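Local coordinates for DNA protection during starvation protein (Brevibacillus brevis, PDB 1N1Q) that probably protects DNA in starved cells by condensing it and by oxidising ferrous iron with hydrogen peroxide and storing the product as a ferric mineral, at residues Val17-Val22 against Ala82-Ala87. Numbering follows the deposited sequence.
Sequences VANWVV and ASIKEA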
loop_
_atom_site.group_PDB
_atom_site.type_symbol
_atom_site.label_atom_id
_atom_site.label_comp_id
_atom_site.label_asym_id
_atom_site.label_seq_id
_atom_site.Cartn_x
_atom_site.Cartn_y
_atom_site.Cartn_z
ATOM N N VAL A 17 -27.277 -11.623 -2.447
ATOM C CA VAL A 17 -26.196 -10.787 -1.942
ATOM C C VAL A 17 -26.182 -11.025 -0.437
ATOM O O VAL A 17 -25.130 -11.242 0.155
ATOM C CB VAL A 17 -26.452 -9.277 -2.205
ATOM C CG1 VAL A 17 -25.488 -8.434 -1.371
ATOM C CG2 VAL A 17 -26.258 -8.958 -3.688
ATOM N N ALA A 18 -27.370 -11.014 0.168
ATOM C CA ALA A 18 -27.493 -11.223 1.605
ATOM C C ALA A 18 -27.009 -12.621 1.988
ATOM O O ALA A 18 -26.292 -12.786 2.980
ATOM C CB ALA A 18 -28.946 -11.030 2.040
ATOM N N ASN A 19 -27.400 -13.622 1.198
ATOM C CA ASN A 19 -26.999 -14.999 1.471
ATOM C C ASN A 19 -25.489 -15.165 1.448
ATOM O O ASN A 19 -24.916 -15.788 2.341
ATOM C CB ASN A 19 -27.623 -15.966 0.460
ATOM C CG ASN A 19 -29.053 -16.322 0.800
ATOM O OD1 ASN A 19 -29.452 -16.258 1.958
ATOM N ND2 ASN A 19 -29.827 -16.723 -0.203
ATOM N N TRP A 20 -24.845 -14.613 0.424
ATOM C CA TRP A 20 -23.401 -14.730 0.305
ATOM C C TRP A 20 -22.626 -13.898 1.311
ATOM O O TRP A 20 -21.487 -14.233 1.649
ATOM C CB TRP A 20 -22.962 -14.425 -1.130
ATOM C CG TRP A 20 -23.256 -15.580 -2.034
ATOM C CD1 TRP A 20 -24.259 -15.674 -2.959
ATOM C CD2 TRP A 20 -22.604 -16.854 -2.020
ATOM N NE1 TRP A 20 -24.276 -16.933 -3.516
ATOM C CE2 TRP A 20 -23.271 -17.678 -2.956
ATOM C CE3 TRP A 20 -21.521 -17.382 -1.301
ATOM C CZ2 TRP A 20 -22.892 -19.001 -3.193
ATOM C CZ3 TRP A 20 -21.143 -18.700 -1.535
ATOM C CH2 TRP A 20 -21.829 -19.494 -2.473
ATOM N N VAL A 21 -23.229 -12.817 1.791
ATOM C CA VAL A 21 -22.570 -11.998 2.806
ATOM C C VAL A 21 -22.562 -12.838 4.082
ATOM O O VAL A 21 -21.584 -12.862 4.819
ATOM C CB VAL A 21 -23.326 -10.670 3.055
ATOM C CG1 VAL A 21 -22.653 -9.872 4.179
ATOM C CG2 VAL A 21 -23.343 -9.856 1.793
ATOM N N VAL A 22 -23.661 -13.542 4.327
ATOM C CA VAL A 22 -23.750 -14.417 5.495
ATOM C C VAL A 22 -22.755 -15.576 5.334
ATOM O O VAL A 22 -21.993 -15.888 6.254
ATOM C CB VAL A 22 -25.183 -15.004 5.660
ATOM C CG1 VAL A 22 -25.164 -16.180 6.639
ATOM C CG2 VAL A 22 -26.135 -13.923 6.157
ATOM N N ALA A 82 -31.320 -12.667 4.296
ATOM C CA ALA A 82 -30.755 -13.985 4.008
ATOM C C ALA A 82 -31.632 -15.148 4.461
ATOM O O ALA A 82 -32.293 -15.078 5.502
ATOM C CB ALA A 82 -29.376 -14.113 4.650
ATOM N N SER A 83 -31.633 -16.220 3.671
ATOM C CA SER A 83 -32.389 -17.419 3.999
ATOM C C SER A 83 -31.408 -18.393 4.641
ATOM O O SER A 83 -31.796 -19.403 5.229
ATOM C CB SER A 83 -33.006 -18.042 2.740
ATOM O OG SER A 83 -32.026 -18.308 1.762
ATOM N N ILE A 84 -30.124 -18.069 4.526
ATOM C CA ILE A 84 -29.065 -18.888 5.101
ATOM C C ILE A 84 -28.857 -18.558 6.594
ATOM O O ILE A 84 -28.782 -17.388 6.962
ATOM C CB ILE A 84 -27.737 -18.671 4.333
ATOM C CG1 ILE A 84 -27.952 -18.984 2.846
ATOM C CG2 ILE A 84 -26.630 -19.511 4.962
ATOM C CD1 ILE A 84 -26.972 -19.942 2.242
ATOM N N LYS A 85 -28.784 -19.584 7.450
ATOM C CA LYS A 85 -28.574 -19.402 8.898
ATOM C C LYS A 85 -27.074 -19.361 9.214
ATOM O O LYS A 85 -26.268 -19.921 8.477
ATOM C CB LYS A 85 -29.214 -20.549 9.703
ATOM C CG LYS A 85 -30.703 -20.759 9.483
ATOM C CD LYS A 85 -31.533 -19.547 9.865
ATOM C CE LYS A 85 -33.009 -19.924 9.941
ATOM N NZ LYS A 85 -33.908 -18.735 10.017
ATOM N N GLU A 86 -26.714 -18.709 10.318
ATOM C CA GLU A 86 -25.317 -18.593 10.724
ATOM C C GLU A 86 -24.899 -19.864 11.445
ATOM O O GLU A 86 -25.748 -20.637 11.890
ATOM C CB GLU A 86 -25.139 -17.365 11.624
ATOM C CG GLU A 86 -25.635 -16.086 10.955
ATOM C CD GLU A 86 -24.872 -14.856 11.394
ATOM O OE1 GLU A 86 -25.254 -14.233 12.405
ATOM O OE2 GLU A 86 -23.874 -14.522 10.722
ATOM N N ALA A 87 -23.596 -20.095 11.537
ATOM C CA ALA A 87 -23.090 -21.287 12.201
ATOM C C ALA A 87 -23.488 -21.278 13.674
ATOM O O ALA A 87 -23.747 -20.226 14.251
ATOM C CB ALA A 87 -21.571 -21.351 12.070
HETATM O O HOH W 1 -22.523 -16.141 9.083
#
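The amide of N19 lies over I84, with I84 CG1 3.5 Å from N19 CG. With N19 CG beside the backbone N (chi1 -81°), the amide reaches out to the loop 82-87. N19 OD1 accepts two backbone N-H groups there. S83 N bonds to N19 OD1 at 2.8 Å, in the plane of the carbonyl. I84 N bonds to N19 OD1 at 3.2 Å, from above that plane. N19 ND2 donates to Q16 and only weakly to S83 OG (3.3 Å), whose stronger partner is E110. An alanine in place of N19 would probably leave both loop N-H groups without their acceptor and open a gap beside I84. V22 packs against the loop with both methyls: V22 CG2 meets A82 CB at 3.6 Å, and V22 CG1 meets I84 CG2 at 4.0 Å. A18 CB touches A82 at the start of the loop. Farther along, a water donates to V22 O and E86 OE2. The E86 carboxylate also accepts backbone N-H groups of L75 and A76 of the second subunit. The contact seats the loop after short helix 75-81 on helix 4-33. Helix 75-81 and this loop belong to the long crossover between helices 39-66 and 93-120 of the Dps four-helix bundle.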